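Local coordinates for protein arylamine n-acetyltransferase NAT (Mycobacterium tuberculosis, PDB 4BGF) that probably transfers an acetyl group from acetyl-coenzyme A to the amino nitrogen of arylamines, as arylamine N-acetyltransferases do, at residues A[30-35]-A[126-131]; A[110-115]-A[177-182]; A[164-167]-A[172-175]; A[210-213]-A[218-221]. All blocks are in the same frame, centred on the assembly; numbering follows the deposited sequence.

Contact 1. Residues A[30-35]-A[126-131]; sequences TVHSRT and VDVGFG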
loop_
_atom_site.group_PDB
_atom_site.type_symbol
_atom_site.label_atom_id
_atom_site.label_comp_id
_atom_site.label_asym_id
_atom_site.label_seq_id
_atom_site.Cartn_x
_atom_site.Cartn_y
_atom_site.Cartn_z
ATOM N N THR A 30 -8.006 -6.074 -6.094
ATOM C CA THR A 30 -7.128 -6.821 -7.002
ATOM C C THR A 30 -6.566 -5.959 -8.131
ATOM O O THR A 30 -5.381 -5.934 -8.352
ATOM C CB THR A 30 -7.885 -7.960 -7.667
ATOM O OG1 THR A 30 -9.008 -7.401 -8.341
ATOM C CG2 THR A 30 -8.393 -8.973 -6.659
ATOM N N VAL A 31 -7.439 -5.262 -8.851
ATOM C CA VAL A 31 -7.032 -4.412 -9.962
ATOM C C VAL A 31 -6.254 -3.142 -9.552
ATOM O O VAL A 31 -5.406 -2.665 -10.290
ATOM C CB VAL A 31 -8.271 -4.025 -10.777
ATOM C CG1 VAL A 31 -7.882 -3.315 -12.023
ATOM C CG2 VAL A 31 -9.034 -5.252 -11.183
ATOM N N HIS A 32 -6.574 -2.585 -8.387
ATOM C CA HIS A 32 -5.851 -1.464 -7.805
ATOM C C HIS A 32 -4.432 -1.894 -7.547
ATOM O O HIS A 32 -3.496 -1.271 -8.018
ATOM C CB HIS A 32 -6.526 -1.046 -6.482
ATOM C CG HIS A 32 -5.842 0.082 -5.761
ATOM N ND1 HIS A 32 -6.372 1.354 -5.703
ATOM C CD2 HIS A 32 -4.689 0.125 -5.043
ATOM C CE1 HIS A 32 -5.570 2.132 -5.004
ATOM N NE2 HIS A 32 -4.541 1.411 -4.594
ATOM N N SER A 33 -4.299 -2.977 -6.785
ATOM C CA SER A 33 -3.000 -3.570 -6.400
ATOM C C SER A 33 -2.104 -3.869 -7.586
ATOM O O SER A 33 -0.879 -3.796 -7.514
ATOM C CB SER A 33 -3.229 -4.878 -5.656
ATOM O OG SER A 33 -3.821 -4.633 -4.411
ATOM N N ARG A 34 -2.765 -4.190 -8.685
ATOM C CA ARG A 34 -2.138 -4.698 -9.879
ATOM C C ARG A 34 -1.549 -3.578 -10.707
ATOM O O ARG A 34 -0.556 -3.785 -11.375
ATOM C CB ARG A 34 -3.185 -5.514 -10.650
ATOM C CG ARG A 34 -2.728 -6.191 -11.893
ATOM C CD ARG A 34 -3.930 -6.508 -12.776
ATOM N NE ARG A 34 -4.783 -7.549 -12.214
ATOM C CZ ARG A 34 -6.023 -7.821 -12.615
ATOM N NH1 ARG A 34 -6.610 -7.124 -13.577
ATOM N NH2 ARG A 34 -6.678 -8.814 -12.036
ATOM N N THR A 35 -2.107 -2.380 -10.597
ATOM C CA THR A 35 -1.775 -1.304 -11.508
ATOM C C THR A 35 -1.142 -0.087 -10.849
ATOM O O THR A 35 -0.250 0.511 -11.447
ATOM C CB THR A 35 -2.993 -0.842 -12.311
ATOM O OG1 THR A 35 -3.877 -0.146 -11.442
ATOM C CG2 THR A 35 -3.727 -2.026 -12.959
ATOM N N VAL A 126 -9.525 -3.436 4.805
ATOM C CA VAL A 126 -9.007 -3.196 3.467
ATOM C C VAL A 126 -7.659 -2.461 3.588
ATOM O O VAL A 126 -7.530 -1.482 4.323
ATOM C CB VAL A 126 -10.047 -2.423 2.594
ATOM C CG1 VAL A 126 -9.508 -2.126 1.184
ATOM C CG2 VAL A 126 -11.349 -3.187 2.528
ATOM N N ASP A 127 -6.636 -2.962 2.901
ATOM C CA ASP A 127 -5.298 -2.352 2.945
ATOM C C ASP A 127 -4.529 -2.569 1.639
ATOM O O ASP A 127 -3.975 -3.640 1.428
ATOM C CB ASP A 127 -4.476 -2.911 4.120
ATOM C CG ASP A 127 -3.226 -2.111 4.382
ATOM O OD1 ASP A 127 -2.977 -1.169 3.623
ATOM O OD2 ASP A 127 -2.498 -2.419 5.332
ATOM N N VAL A 128 -4.490 -1.552 0.779
ATOM C CA VAL A 128 -3.766 -1.616 -0.489
ATOM C C VAL A 128 -2.480 -0.788 -0.398
ATOM O O VAL A 128 -1.924 -0.405 -1.418
ATOM C CB VAL A 128 -4.643 -1.153 -1.721
ATOM C CG1 VAL A 128 -5.844 -2.050 -1.881
ATOM C CG2 VAL A 128 -5.126 0.311 -1.606
ATOM N N GLY A 129 -2.009 -0.537 0.823
ATOM C CA GLY A 129 -0.928 0.401 1.033
ATOM C C GLY A 129 0.233 -0.101 1.848
ATOM O O GLY A 129 1.095 0.679 2.212
ATOM N N PHE A 130 0.255 -1.394 2.152
ATOM C CA PHE A 130 1.330 -1.964 2.919
ATOM C C PHE A 130 2.569 -2.356 2.052
ATOM O O PHE A 130 3.633 -2.641 2.586
ATOM C CB PHE A 130 0.811 -3.134 3.764
ATOM C CG PHE A 130 1.814 -3.653 4.732
ATOM C CD1 PHE A 130 2.191 -2.902 5.828
ATOM C CD2 PHE A 130 2.405 -4.882 4.537
ATOM C CE1 PHE A 130 3.141 -3.358 6.707
ATOM C CE2 PHE A 130 3.349 -5.360 5.409
ATOM C CZ PHE A 130 3.725 -4.592 6.509
ATOM N N GLY A 131 2.451 -2.312 0.732
ATOM C CA GLY A 131 3.596 -2.576 -0.108
ATOM C C GLY A 131 3.468 -3.992 -0.583
ATOM O O GLY A 131 2.353 -4.489 -0.687
#
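Val128 packs against the imidazole of His32, its CG2 methyl 3.2 Å from His32 NE2, the two side chains crossing at about a right angle. The ring is approached obliquely. The second methyl, Val128 CG1, turns toward Ser33 and lies 4.1 Å from Ser33 OG, a plain van der Waals approach. His32 reaches across because its CG stands anti to the backbone N (chi1 178°), which carries the ring out from the last turn of helix 22-35. Both ring nitrogens are bound elsewhere, ND1 to the hydroxyl of Tyr8 and NE2 to His73 ND1, which fixes the rotation of the ring that Val128 touches; Ser33 OG bonds back to the carbonyl of Val29. On the loop side, the neighbouring Asp127 folds the chain into an Asx turn: its OD1 accepts the Gly129 N-H, with Gly129 N 3.0 Å from Asp127 OD1 and above the carboxylate plane, and also binds Asn74 ND2. Its OD2 pairs with His110 NE2. The helix thus backs the loop that presents Asp127, and Cys70, His110 and Asp127 have an arrangement consistent with the Cys-His-Asp triad of this family, in which Asp127 would be the acid.

Contact 2. Residues A[110-115]-A[177-182]; sequences HTLLGV and YEFTTQ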
loop_
_atom_site.group_PDB
_atom_site.type_symbol
_atom_site.label_atom_id
_atom_site.label_comp_id
_atom_site.label_asym_id
_atom_site.label_seq_id
_atom_site.Cartn_x
_atom_site.Cartn_y
_atom_site.Cartn_z
ATOM N N HIS A 110 1.616 3.753 9.736
ATOM C CA HIS A 110 0.816 3.013 8.792
ATOM C C HIS A 110 -0.695 3.324 8.973
ATOM O O HIS A 110 -1.140 3.693 10.048
ATOM C CB HIS A 110 1.096 1.518 8.911
ATOM C CG HIS A 110 0.386 0.708 7.881
ATOM N ND1 HIS A 110 0.594 0.887 6.534
ATOM C CD2 HIS A 110 -0.561 -0.249 8.000
ATOM C CE1 HIS A 110 -0.179 0.060 5.861
ATOM N NE2 HIS A 110 -0.883 -0.643 6.724
ATOM N N THR A 111 -1.448 3.206 7.896
ATOM C CA THR A 111 -2.857 3.448 7.926
ATOM C C THR A 111 -3.500 2.415 7.033
ATOM O O THR A 111 -2.946 2.068 5.991
ATOM C CB THR A 111 -3.187 4.890 7.470
ATOM O OG1 THR A 111 -4.577 5.176 7.701
ATOM C CG2 THR A 111 -2.876 5.102 6.032
ATOM N N LEU A 112 -4.628 1.884 7.484
ATOM C CA LEU A 112 -5.457 0.981 6.705
ATOM C C LEU A 112 -6.945 1.443 6.844
ATOM O O LEU A 112 -7.213 2.513 7.390
ATOM C CB LEU A 112 -5.284 -0.459 7.210
ATOM C CG LEU A 112 -5.684 -0.715 8.680
ATOM C CD1 LEU A 112 -6.126 -2.101 8.858
ATOM C CD2 LEU A 112 -4.582 -0.384 9.709
ATOM N N LEU A 113 -7.891 0.624 6.380
ATOM C CA LEU A 113 -9.325 0.968 6.359
ATOM C C LEU A 113 -10.146 -0.115 6.997
ATOM O O LEU A 113 -9.805 -1.284 6.885
ATOM C CB LEU A 113 -9.860 1.106 4.935
ATOM C CG LEU A 113 -9.035 1.988 4.024
ATOM C CD1 LEU A 113 -9.648 1.951 2.629
ATOM C CD2 LEU A 113 -8.913 3.401 4.598
ATOM N N GLY A 114 -11.246 0.289 7.640
ATOM C CA GLY A 114 -12.289 -0.625 8.082
ATOM C C GLY A 114 -13.584 -0.284 7.359
ATOM O O GLY A 114 -14.136 0.785 7.573
ATOM N N VAL A 115 -14.066 -1.199 6.521
ATOM C CA VAL A 115 -15.120 -0.904 5.562
ATOM C C VAL A 115 -16.367 -1.730 5.877
ATOM O O VAL A 115 -16.254 -2.912 6.180
ATOM C CB VAL A 115 -14.614 -1.154 4.090
ATOM C CG1 VAL A 115 -15.748 -1.331 3.099
ATOM C CG2 VAL A 115 -13.695 -0.018 3.647
ATOM N N TYR A 177 1.705 -5.869 11.108
ATOM C CA TYR A 177 1.488 -4.671 11.882
ATOM C C TYR A 177 0.434 -4.845 12.957
ATOM O O TYR A 177 -0.299 -5.833 12.986
ATOM C CB TYR A 177 1.117 -3.515 10.963
ATOM C CG TYR A 177 -0.102 -3.729 10.083
ATOM C CD1 TYR A 177 -1.381 -3.734 10.609
ATOM C CD2 TYR A 177 0.037 -3.879 8.732
ATOM C CE1 TYR A 177 -2.462 -3.907 9.824
ATOM C CE2 TYR A 177 -1.046 -4.051 7.937
ATOM C CZ TYR A 177 -2.294 -4.054 8.488
ATOM O OH TYR A 177 -3.380 -4.207 7.666
ATOM N N GLU A 178 0.383 -3.872 13.854
ATOM C CA GLU A 178 -0.572 -3.867 14.949
ATOM C C GLU A 178 -1.394 -2.559 14.921
ATOM O O GLU A 178 -0.872 -1.497 14.597
ATOM C CB GLU A 178 0.159 -4.055 16.286
ATOM C CG GLU A 178 1.230 -3.018 16.560
ATOM C CD GLU A 178 2.202 -3.438 17.641
ATOM O OE1 GLU A 178 1.905 -4.413 18.360
ATOM O OE2 GLU A 178 3.260 -2.788 17.774
ATOM N N PHE A 179 -2.685 -2.660 15.240
ATOM C CA PHE A 179 -3.599 -1.527 15.141
ATOM C C PHE A 179 -4.753 -1.601 16.129
ATOM O O PHE A 179 -5.030 -2.655 16.699
ATOM C CB PHE A 179 -4.149 -1.408 13.723
ATOM C CG PHE A 179 -5.045 -2.549 13.314
ATOM C CD1 PHE A 179 -4.507 -3.781 12.973
ATOM C CD2 PHE A 179 -6.425 -2.388 13.262
ATOM C CE1 PHE A 179 -5.312 -4.822 12.595
ATOM C CE2 PHE A 179 -7.239 -3.447 12.881
ATOM C CZ PHE A 179 -6.677 -4.656 12.538
ATOM N N THR A 180 -5.404 -0.460 16.340
ATOM C CA THR A 180 -6.695 -0.424 17.021
ATOM C C THR A 180 -7.728 0.052 16.039
ATOM O O THR A 180 -7.389 0.621 15.018
ATOM C CB THR A 180 -6.720 0.515 18.241
ATOM O OG1 THR A 180 -6.659 1.875 17.810
ATOM C CG2 THR A 180 -5.556 0.224 19.176
ATOM N N THR A 181 -8.995 -0.168 16.360
ATOM C CA THR A 181 -10.089 0.261 15.478
ATOM C C THR A 181 -10.642 1.613 15.874
ATOM O O THR A 181 -11.834 1.883 15.739
ATOM C CB THR A 181 -11.241 -0.730 15.486
ATOM O OG1 THR A 181 -11.555 -1.069 16.839
ATOM C CG2 THR A 181 -10.859 -1.943 14.685
ATOM N N GLN A 182 -9.752 2.465 16.357
ATOM C CA GLN A 182 -10.100 3.834 16.643
ATOM C C GLN A 182 -10.033 4.630 15.361
ATOM O O GLN A 182 -9.022 4.627 14.680
ATOM C CB GLN A 182 -9.127 4.369 17.654
ATOM C CG GLN A 182 -9.371 5.764 18.084
ATOM C CD GLN A 182 -8.407 6.167 19.176
ATOM O OE1 GLN A 182 -7.699 5.327 19.748
ATOM N NE2 GLN A 182 -8.370 7.454 19.475
#
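With CG anti to the backbone N (chi1 -175°), His110 swings its imidazole toward strand 173-179, while Tyr177 meets it with CG between its own backbone N and carbonyl carbon (chi1 57°). The rings come together obliquely, centroids 4.8 Å apart and planes at 43°, neither stacked nor edge-to-face. His110 CD2 sits over one face of the phenol ring, displaced toward the rim, and the closest atoms are His110 NE2 and Tyr177 CE2 at 3.6 Å. Leu112, two residues on and on the same side of its strand, adds the aliphatic part of the contact. Its CD1 lies 3.7 Å from Tyr177 OH and over a face of the Phe179 ring; its CD2 touches Tyr177 CE1 at 4.1 Å and Phe179 CB at 4.2 Å. The strands belong to one sheet; with strand 87-95 between them, the two segments meet through side chains, not backbone. Leu125 of strand 124-126 touches both Tyr177 and Phe179. The contact is van der Waals in kind: His110 NE2 has its polar partner in Asp127, and Phe130 meets both His110 and Tyr177 edge-to-face. Packing from Tyr177 and Phe130 and the bond to Asp127 together would limit how the imidazole of the probable Cys-His-Asp triad can turn.

Contact 3. Residues A[164-167]-A[172-175]; sequences VLQA and TWQT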
loop_
_atom_site.group_PDB
_atom_site.type_symbol
_atom_site.label_atom_id
_atom_site.label_comp_id
_atom_site.label_asym_id
_atom_site.label_seq_id
_atom_site.Cartn_x
_atom_site.Cartn_y
_atom_site.Cartn_z
ATOM N N VAL A 164 -3.671 -7.806 15.702
ATOM C CA VAL A 164 -2.491 -7.817 14.839
ATOM C C VAL A 164 -2.849 -8.546 13.578
ATOM O O VAL A 164 -3.553 -9.556 13.606
ATOM C CB VAL A 164 -1.206 -8.462 15.488
ATOM C CG1 VAL A 164 -0.695 -7.630 16.621
ATOM C CG2 VAL A 164 -1.464 -9.829 15.976
ATOM N N LEU A 165 -2.349 -8.023 12.471
ATOM C CA LEU A 165 -2.537 -8.649 11.182
ATOM C C LEU A 165 -1.351 -9.545 10.831
ATOM O O LEU A 165 -0.232 -9.069 10.782
ATOM C CB LEU A 165 -2.735 -7.600 10.084
ATOM C CG LEU A 165 -3.070 -8.311 8.774
ATOM C CD1 LEU A 165 -4.553 -8.545 8.682
ATOM C CD2 LEU A 165 -2.614 -7.522 7.642
ATOM N N GLN A 166 -1.649 -10.816 10.542
ATOM C CA GLN A 166 -0.668 -11.847 10.176
ATOM C C GLN A 166 -0.857 -12.385 8.769
ATOM O O GLN A 166 -1.977 -12.523 8.311
ATOM C CB GLN A 166 -0.715 -13.007 11.178
ATOM C CG GLN A 166 -0.118 -12.610 12.517
ATOM C CD GLN A 166 -0.087 -13.694 13.552
ATOM O OE1 GLN A 166 -0.950 -14.560 13.587
ATOM N NE2 GLN A 166 0.908 -13.634 14.430
ATOM N N ALA A 167 0.258 -12.656 8.094
ATOM C CA ALA A 167 0.281 -13.363 6.804
ATOM C C ALA A 167 1.052 -14.680 6.897
ATOM O O ALA A 167 2.083 -14.753 7.567
ATOM C CB ALA A 167 0.908 -12.514 5.754
ATOM N N THR A 172 5.122 -20.068 7.897
ATOM C CA THR A 172 5.220 -19.353 9.154
ATOM C C THR A 172 4.177 -18.267 9.113
ATOM O O THR A 172 4.041 -17.600 8.097
ATOM C CB THR A 172 6.608 -18.716 9.311
ATOM O OG1 THR A 172 6.909 -17.940 8.149
ATOM C CG2 THR A 172 7.649 -19.786 9.437
ATOM N N TRP A 173 3.402 -18.110 10.180
ATOM C CA TRP A 173 2.616 -16.890 10.347
ATOM C C TRP A 173 3.546 -15.715 10.679
ATOM O O TRP A 173 4.287 -15.763 11.664
ATOM C CB TRP A 173 1.583 -17.066 11.443
ATOM C CG TRP A 173 0.362 -17.780 11.014
ATOM C CD1 TRP A 173 -0.038 -19.016 11.420
ATOM C CD2 TRP A 173 -0.639 -17.317 10.092
ATOM N NE1 TRP A 173 -1.218 -19.356 10.807
ATOM C CE2 TRP A 173 -1.609 -18.326 9.992
ATOM C CE3 TRP A 173 -0.811 -16.150 9.350
ATOM C CZ2 TRP A 173 -2.731 -18.202 9.181
ATOM C CZ3 TRP A 173 -1.935 -16.037 8.541
ATOM C CH2 TRP A 173 -2.872 -17.056 8.463
ATOM N N GLN A 174 3.517 -14.671 9.849
ATOM C CA GLN A 174 4.399 -13.502 10.012
ATOM C C GLN A 174 3.608 -12.242 10.338
ATOM O O GLN A 174 2.692 -11.881 9.623
ATOM C CB GLN A 174 5.232 -13.289 8.746
ATOM C CG GLN A 174 6.549 -14.045 8.730
ATOM C CD GLN A 174 7.423 -13.679 7.554
ATOM O OE1 GLN A 174 6.930 -13.247 6.521
ATOM N NE2 GLN A 174 8.727 -13.852 7.704
ATOM N N THR A 175 3.986 -11.553 11.405
ATOM C CA THR A 175 3.222 -10.407 11.895
ATOM C C THR A 175 3.603 -9.137 11.139
ATOM O O THR A 175 4.755 -8.734 11.099
ATOM C CB THR A 175 3.395 -10.221 13.421
ATOM O OG1 THR A 175 2.901 -11.381 14.117
ATOM C CG2 THR A 175 2.628 -9.021 13.891
#
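Gln166 and Trp173 meet across the hairpin with their side chains crossing at about a right angle, yet the Gln166 amide and the indole lie nearly parallel, their planes 13° apart. The indole comes in with the six-membered part of its ring, Trp173 CE3 lying 3.6 Å from Gln166 CB and 3.4 Å from Ala167 C, while CZ3 reaches the carbonyl of Gln166. That oxygen lies at the ring edge, near its plane. Trp173 CG stands anti to its carbonyl carbon (chi1 -81°), which turns the ring back across strand 162-168.

The amide of Gln166 lies away from the indole atoms that touch Gln166 CB, and reaches across the strands to Thr175. Its NE2 gives Thr175 OG1 an almost straight bond of 3.0 Å (N-H...O 176°), with the oxygen in the amide plane. Thr175 also meets Val164, two residues before Gln166 on the other strand, its CG2 methyl 4.2 Å from Val164 CB. Beneath these groups, Gln166 and Thr175 form an antiparallel non-hydrogen-bonded pair, and Ala167 and Gln174 the hydrogen-bonded pair beside it: Ala167 N to Gln174 O 3.0 Å, Gln174 N to Ala167 O 2.7 Å.

Arg155 of strand 154-159 ties the outer layer together, binding Gln166 OE1 and making a cation-pi contact with Trp173. With OE1 held by Arg155 and NE2 by Thr175, the Gln166 amide is gripped at both ends, which fixes its rotation. The arginine would also polarise the amide, probably strengthening its N-H as a donor to Thr175.

Contact 4. Residues A[210-213]-A[218-221]; sequences AAVI and RWNL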
loop_
_atom_site.group_PDB
_atom_site.type_symbol
_atom_site.label_atom_id
_atom_site.label_comp_id
_atom_site.label_asym_id
_atom_site.label_seq_id
_atom_site.Cartn_x
_atom_site.Cartn_y
_atom_site.Cartn_z
ATOM N N ALA A 210 9.804 0.128 -3.627
ATOM C CA ALA A 210 8.659 0.012 -4.553
ATOM C C ALA A 210 8.001 -1.365 -4.482
ATOM O O ALA A 210 8.621 -2.321 -4.079
ATOM C CB ALA A 210 9.090 0.295 -5.963
ATOM N N ALA A 211 6.735 -1.467 -4.864
ATOM C CA ALA A 211 6.109 -2.783 -5.022
ATOM C C ALA A 211 4.834 -2.758 -5.888
ATOM O O ALA A 211 4.197 -1.723 -6.041
ATOM C CB ALA A 211 5.859 -3.430 -3.667
ATOM N N VAL A 212 4.520 -3.896 -6.507
ATOM C CA VAL A 212 3.291 -4.060 -7.255
ATOM C C VAL A 212 2.948 -5.528 -7.166
ATOM O O VAL A 212 3.824 -6.318 -6.936
ATOM C CB VAL A 212 3.463 -3.598 -8.709
ATOM C CG1 VAL A 212 4.183 -4.675 -9.548
ATOM C CG2 VAL A 212 2.142 -3.206 -9.300
ATOM N N ILE A 213 1.687 -5.895 -7.329
ATOM C CA ILE A 213 1.230 -7.243 -7.058
ATOM C C ILE A 213 0.569 -7.818 -8.287
ATOM O O ILE A 213 -0.159 -7.137 -8.963
ATOM C CB ILE A 213 0.261 -7.231 -5.863
ATOM C CG1 ILE A 213 1.049 -6.945 -4.588
ATOM C CG2 ILE A 213 -0.458 -8.541 -5.726
ATOM C CD1 ILE A 213 0.228 -6.586 -3.496
ATOM N N ARG A 218 4.352 -11.372 -5.945
ATOM C CA ARG A 218 4.520 -10.091 -5.261
ATOM C C ARG A 218 5.895 -9.514 -5.615
ATOM O O ARG A 218 6.908 -10.063 -5.187
ATOM C CB ARG A 218 4.398 -10.273 -3.752
ATOM C CG ARG A 218 3.027 -10.713 -3.327
ATOM C CD ARG A 218 3.028 -11.204 -1.908
ATOM N NE ARG A 218 1.702 -11.532 -1.371
ATOM C CZ ARG A 218 0.806 -10.649 -0.923
ATOM N NH1 ARG A 218 1.045 -9.354 -0.981
ATOM N NH2 ARG A 218 -0.340 -11.064 -0.436
ATOM N N TRP A 219 5.931 -8.416 -6.382
ATOM C CA TRP A 219 7.186 -7.707 -6.719
ATOM C C TRP A 219 7.611 -6.628 -5.727
ATOM O O TRP A 219 6.831 -5.754 -5.379
ATOM C CB TRP A 219 7.077 -7.035 -8.074
ATOM C CG TRP A 219 6.873 -7.988 -9.187
ATOM C CD1 TRP A 219 5.751 -8.696 -9.461
ATOM C CD2 TRP A 219 7.811 -8.312 -10.203
ATOM N NE1 TRP A 219 5.926 -9.439 -10.580
ATOM C CE2 TRP A 219 7.192 -9.230 -11.056
ATOM C CE3 TRP A 219 9.122 -7.915 -10.469
ATOM C CZ2 TRP A 219 7.831 -9.758 -12.156
ATOM C CZ3 TRP A 219 9.753 -8.431 -11.537
ATOM C CH2 TRP A 219 9.118 -9.348 -12.381
ATOM N N ASN A 220 8.865 -6.714 -5.287
ATOM C CA ASN A 220 9.458 -5.786 -4.319
ATOM C C ASN A 220 10.774 -5.257 -4.828
ATOM O O ASN A 220 11.561 -6.019 -5.350
ATOM C CB ASN A 220 9.713 -6.514 -3.004
ATOM C CG ASN A 220 8.510 -7.337 -2.546
ATOM O OD1 ASN A 220 7.961 -8.138 -3.312
ATOM N ND2 ASN A 220 8.085 -7.131 -1.292
ATOM N N LEU A 221 11.003 -3.957 -4.705
ATOM C CA LEU A 221 12.308 -3.361 -4.965
ATOM C C LEU A 221 12.727 -2.584 -3.726
ATOM O O LEU A 221 11.953 -1.818 -3.179
ATOM C CB LEU A 221 12.269 -2.443 -6.180
ATOM C CG LEU A 221 13.587 -1.757 -6.575
ATOM C CD1 LEU A 221 14.499 -2.679 -7.304
ATOM C CD2 LEU A 221 13.348 -0.517 -7.429
#
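Backbone hydrogen bonds between Ala210 and Leu221 and between Val212 and Trp219 join the two strands. Ala210 N reaches Leu221 O at 2.9 Å and Leu221 N returns to Ala210 O at 3.0 Å. At the second pair Trp219 N lies 3.0 Å from Val212 O and Val212 N gives a longer bond of 3.2 Å to Trp219 O. Ala211 with Asn220, and Ile213 with Arg218, are the non-hydrogen-bonded pairs between and beyond. This is a beta hairpin within the five-stranded antiparallel sheet; strand 38-39 bonds to Ala211 through Phe38, and strand 225-230 to Arg218 through His229.

Apolar contacts lie on the face that bears Ala210, Val212, Trp219 and Leu221. Val212 CG1 lies beside Trp219 CB at 4.0 Å, the two side chains pointing the same way, and Ala210 CB meets Leu221 CB at 4.2 Å. Helix 242-251 touches this second pair through Leu249 and Val245.

Charge enters on the other face. Arg218 runs extended from CG to NE (chi2 166°, chi3 174°) alongside Ile213, whose CD1 touches Arg218 NH1 at 3.8 Å, an oblique approach to the guanidinium. The same NH1 bonds to the carbonyls of Gly132 and Thr134, and NH2 forms a salt bridge with Glu152.

Overall arrangement
From the N terminus, contact 1 comes first, closing a long loop from the end of helix 22-35 to the loop after strand 124-126. Contact 2 opens inside that loop, at strand 110-116, and closes beyond it on strand 173-179, so the two cross; they touch, among other places, where Val126 O meets Leu113 N (3.0 Å). Contact 3, the hairpin of strands 162-168 and 173-179, nests within the loop of contact 2 and shares its last strand. Contact 4 follows in series as a separate hairpin in the five-stranded sheet; its Val212 packs against the helix end of contact 1. Contact 1 touches both contact 2 and contact 4, whose centres lie about 22 Å apart on opposite sides of the chain's centre, and so links the two sheets.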